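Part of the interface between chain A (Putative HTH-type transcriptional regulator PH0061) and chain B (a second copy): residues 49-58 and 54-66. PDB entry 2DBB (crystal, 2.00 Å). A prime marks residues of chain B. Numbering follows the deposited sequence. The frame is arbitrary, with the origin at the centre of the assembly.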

# COMPACT_ATOMS: atom_id res chain seq x y z
N LYS A 49 -2.09 -4.46 -20.27
CA LYS A 49 -1.10 -5.21 -21.03
C LYS A 49 0.30 -4.64 -20.88
O LYS A 49 1.26 -5.40 -20.76
N LEU A 50 0.44 -3.32 -20.88
CA LEU A 50 1.75 -2.71 -20.72
C LEU A 50 2.26 -2.89 -19.29
O LEU A 50 3.45 -2.70 -19.01
N GLY A 51 1.36 -3.26 -18.39
CA GLY A 51 1.74 -3.46 -17.01
C GLY A 51 1.66 -2.19 -16.17
O GLY A 51 2.18 -2.15 -15.06
N ILE A 52 1.02 -1.16 -16.71
CA ILE A 52 0.86 0.10 -16.00
C ILE A 52 -0.11 -0.11 -14.84
O ILE A 52 0.08 0.41 -13.75
N ILE A 53 -1.17 -0.88 -15.10
CA ILE A 53 -2.13 -1.23 -14.07
C ILE A 53 -1.85 -2.71 -13.85
O ILE A 53 -2.09 -3.53 -14.73
N ARG A 54 -1.30 -3.04 -12.68
CA ARG A 54 -0.97 -4.43 -12.38
C ARG A 54 -2.12 -5.15 -11.71
O ARG A 54 -2.21 -6.38 -11.76
N LYS A 55 -3.02 -4.41 -11.08
CA LYS A 55 -4.10 -5.07 -10.37
C LYS A 55 -5.24 -4.16 -9.93
O LYS A 55 -5.05 -2.97 -9.64
N PHE A 56 -6.44 -4.73 -9.94
CA PHE A 56 -7.64 -4.04 -9.48
C PHE A 56 -7.84 -4.67 -8.11
O PHE A 56 -8.13 -5.86 -8.01
N THR A 57 -7.65 -3.87 -7.07
CA THR A 57 -7.74 -4.37 -5.70
C THR A 57 -8.59 -3.46 -4.81
O THR A 57 -9.31 -2.59 -5.29
N ILE A 58 -8.51 -3.69 -3.50
CA ILE A 58 -9.26 -2.88 -2.55
C ILE A 58 -8.34 -2.52 -1.38
O ILE A 58 -7.30 -3.15 -1.18
N ARG B 54 -12.64 -0.15 2.59
CA ARG B 54 -12.62 1.30 2.57
C ARG B 54 -12.55 1.92 1.18
O ARG B 54 -13.03 3.03 0.97
N LYS B 55 -11.96 1.19 0.24
CA LYS B 55 -11.80 1.74 -1.10
C LYS B 55 -11.58 0.67 -2.16
O LYS B 55 -11.08 -0.42 -1.87
N PHE B 56 -12.00 0.98 -3.38
CA PHE B 56 -11.82 0.10 -4.53
C PHE B 56 -10.80 0.87 -5.35
O PHE B 56 -11.12 1.90 -5.94
N THR B 57 -9.56 0.38 -5.38
CA THR B 57 -8.50 1.08 -6.10
C THR B 57 -7.68 0.15 -6.99
O THR B 57 -8.10 -0.97 -7.29
N ILE B 58 -6.51 0.62 -7.42
CA ILE B 58 -5.63 -0.18 -8.27
C ILE B 58 -4.19 -0.15 -7.80
O ILE B 58 -3.79 0.73 -7.04
N ILE B 59 -3.42 -1.13 -8.24
CA ILE B 59 -2.00 -1.18 -7.92
C ILE B 59 -1.29 -0.90 -9.24
O ILE B 59 -1.32 -1.71 -10.16
N PRO B 60 -0.68 0.27 -9.37
CA PRO B 60 -0.00 0.57 -10.63
C PRO B 60 1.49 0.35 -10.51
O PRO B 60 2.00 0.09 -9.41
N ASP B 61 2.18 0.43 -11.63
CA ASP B 61 3.63 0.31 -11.64
C ASP B 61 4.00 1.79 -11.64
O ASP B 61 3.96 2.44 -12.69
N ILE B 62 4.32 2.34 -10.47
CA ILE B 62 4.62 3.77 -10.37
C ILE B 62 5.81 4.23 -11.21
O ILE B 62 5.86 5.39 -11.63
N ASP B 63 6.76 3.34 -11.46
CA ASP B 63 7.92 3.71 -12.27
C ASP B 63 7.44 4.04 -13.68
O ASP B 63 7.83 5.05 -14.25
N LYS B 64 6.57 3.18 -14.23
CA LYS B 64 6.05 3.40 -15.58
C LYS B 64 5.19 4.66 -15.65
O LYS B 64 4.98 5.20 -16.73
N LEU B 65 4.68 5.12 -14.51
CA LEU B 65 3.87 6.34 -14.48
C LEU B 65 4.74 7.56 -14.33
O LEU B 65 4.25 8.69 -14.37
N GLY B 66 6.04 7.35 -14.12
CA GLY B 66 6.95 8.46 -13.96
C GLY B 66 7.12 8.93 -12.53
O GLY B 66 7.48 10.08 -12.28

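What brings the side chains together? Two antiparallel strands pair about Thr57 and Thr57′, whose backbones exchange hydrogen bonds (Thr57 N to Thr57′ O, 2.9 Å; Thr57′ N to Thr57 O, 3.0 Å). The extended strands send Phe56 and Ile58 to one face and Lys55 and Thr57 to the other; a bulge near Arg54 shifts the register by one, and Arg54 points sideways.

Which bumps fill which hollows on the Phe56 face? Each phenylalanine, chi1 m, meets an isoleucine of the other chain, chi1 p: Phe56 CD1 lies 3.6 Å from Ile58′ CG2, and Phe56′ CD1 lies 3.6 Å from Ile58 CG2. Ile58′ fills the corner between Phe56 and Ile53, its CG2 against the first and its CD1 4.3 Å from Ile53 CG1.

What fills the other face? Ile59′, an m, t rotamer and the most covered residue, sits between Thr57 and Arg54, with the chain of Lys55 against its CD1: its CG1 is 3.6 Å from Thr57 CG2, its CD1 4.0 Å from Lys55 CD. Arg54 curls its end inward, bringing NH2 to 3.1 Å from Ile59′ CG2. One water joins Arg54 NH2, weakly, to Pro60′ O.

How does the loop end close? Ile52 (m, t) points its CB away, yet its CG2 meets Leu65′ CD2 at 3.6 Å. Lys64′ points toward chain A, laying CE 3.5 Å from Leu50 O, beside Gly51, whose positive phi suits glycine. Another water donates to both Gly51 O and Asp61′ OD2.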

# COMPACT_ATOMS: atom_id res chain seq x y z
CB LYS A 49 -1.52 -5.28 -22.50
CG LYS A 49 -2.68 -6.24 -22.74
CD LYS A 49 -3.12 -6.29 -24.19
CE LYS A 49 -4.31 -7.24 -24.36
NZ LYS A 49 -4.86 -7.24 -25.74
CB LEU A 50 1.70 -1.21 -21.06
CG LEU A 50 1.48 -0.86 -22.53
CD1 LEU A 50 1.43 0.65 -22.69
CD2 LEU A 50 2.61 -1.45 -23.36
CB ILE A 52 0.37 1.20 -16.94
CG1 ILE A 52 1.43 1.44 -18.02
CG2 ILE A 52 0.10 2.49 -16.18
CD1 ILE A 52 1.03 2.42 -19.10
CB ILE A 53 -3.59 -1.05 -14.53
CG1 ILE A 53 -3.87 0.43 -14.80
CG2 ILE A 53 -4.54 -1.58 -13.46
CD1 ILE A 53 -5.31 0.71 -15.21
CB ARG A 54 0.24 -4.51 -11.44
CG ARG A 54 1.46 -3.72 -11.87
CD ARG A 54 2.74 -4.42 -11.43
NE ARG A 54 2.59 -5.06 -10.12
CZ ARG A 54 2.49 -4.41 -8.96
NH1 ARG A 54 2.36 -5.09 -7.82
NH2 ARG A 54 2.52 -3.08 -8.95
CB LYS A 55 -3.49 -5.77 -9.15
CG LYS A 55 -4.44 -6.61 -8.32
CD LYS A 55 -3.67 -7.28 -7.18
CE LYS A 55 -2.55 -8.16 -7.71
NZ LYS A 55 -1.73 -8.75 -6.61
CB PHE A 56 -8.82 -4.35 -10.41
CG PHE A 56 -8.72 -3.69 -11.75
CD1 PHE A 56 -9.03 -2.33 -11.89
CD2 PHE A 56 -8.26 -4.39 -12.86
CE1 PHE A 56 -8.88 -1.69 -13.12
CE2 PHE A 56 -8.11 -3.75 -14.10
CZ PHE A 56 -8.42 -2.40 -14.23
CB THR A 57 -6.29 -4.50 -5.11
OG1 THR A 57 -6.34 -5.15 -3.83
CG2 THR A 57 -5.65 -3.12 -4.94
CB ILE A 58 -10.49 -3.63 -1.97
CG1 ILE A 58 -10.02 -4.92 -1.28
CG2 ILE A 58 -11.50 -3.91 -3.06
CD1 ILE A 58 -11.12 -5.67 -0.53
CB ARG B 54 -11.44 1.80 3.40
CG ARG B 54 -11.54 1.49 4.89
CD ARG B 54 -10.16 1.49 5.53
NE ARG B 54 -9.28 2.46 4.88
CZ ARG B 54 -7.99 2.62 5.18
NH1 ARG B 54 -7.28 3.52 4.52
NH2 ARG B 54 -7.42 1.89 6.13
CB LYS B 55 -10.61 2.70 -1.06
CG LYS B 55 -10.33 3.48 -2.33
CD LYS B 55 -9.13 4.38 -2.09
CE LYS B 55 -8.94 5.38 -3.20
NZ LYS B 55 -7.75 6.24 -2.95
CB PHE B 56 -13.12 -0.04 -5.32
CG PHE B 56 -14.14 -0.90 -4.64
CD1 PHE B 56 -14.14 -2.28 -4.82
CD2 PHE B 56 -15.08 -0.34 -3.78
CE1 PHE B 56 -15.06 -3.10 -4.15
CE2 PHE B 56 -16.01 -1.15 -3.11
CZ PHE B 56 -15.99 -2.53 -3.30
CB THR B 57 -7.59 1.82 -5.08
OG1 THR B 57 -6.67 2.67 -5.78
CG2 THR B 57 -6.82 0.82 -4.23
CB ILE B 58 -5.63 0.35 -9.73
CG1 ILE B 58 -5.14 1.81 -9.75
CG2 ILE B 58 -7.02 0.25 -10.33
CD1 ILE B 58 -4.91 2.37 -11.14
CB ILE B 59 -1.55 -2.56 -7.40
CG1 ILE B 59 -2.20 -2.84 -6.04
CG2 ILE B 59 -0.04 -2.59 -7.26
CD1 ILE B 59 -1.80 -4.18 -5.45
CB PRO B 60 -0.31 2.03 -10.82
CG PRO B 60 -0.10 2.54 -9.42
CD PRO B 60 -0.81 1.50 -8.56
CB ASP B 61 4.12 -0.36 -12.92
CG ASP B 61 5.61 -0.60 -12.91
OD1 ASP B 61 6.36 0.37 -12.65
OD2 ASP B 61 6.04 -1.75 -13.15
CB ILE B 62 4.85 4.20 -8.90
CG1 ILE B 62 6.17 3.64 -8.38
CG2 ILE B 62 3.70 3.71 -8.03
CD1 ILE B 62 6.62 4.25 -7.08
CB ASP B 63 8.94 2.57 -12.32
CG ASP B 63 10.23 2.99 -13.00
OD1 ASP B 63 10.99 3.77 -12.39
OD2 ASP B 63 10.48 2.54 -14.13
CB LYS B 64 5.23 2.20 -16.04
CG LYS B 64 6.01 0.91 -16.14
CD LYS B 64 5.11 -0.20 -16.69
CE LYS B 64 5.77 -1.56 -16.60
NZ LYS B 64 7.03 -1.63 -17.40
CB LEU B 65 2.86 6.31 -13.33
CG LEU B 65 1.65 5.37 -13.42
CD1 LEU B 65 0.80 5.53 -12.16
CD2 LEU B 65 0.83 5.70 -14.67
O HOH W 1 4.33 -3.40 -14.43
O HOH W 2 3.67 -1.51 -7.47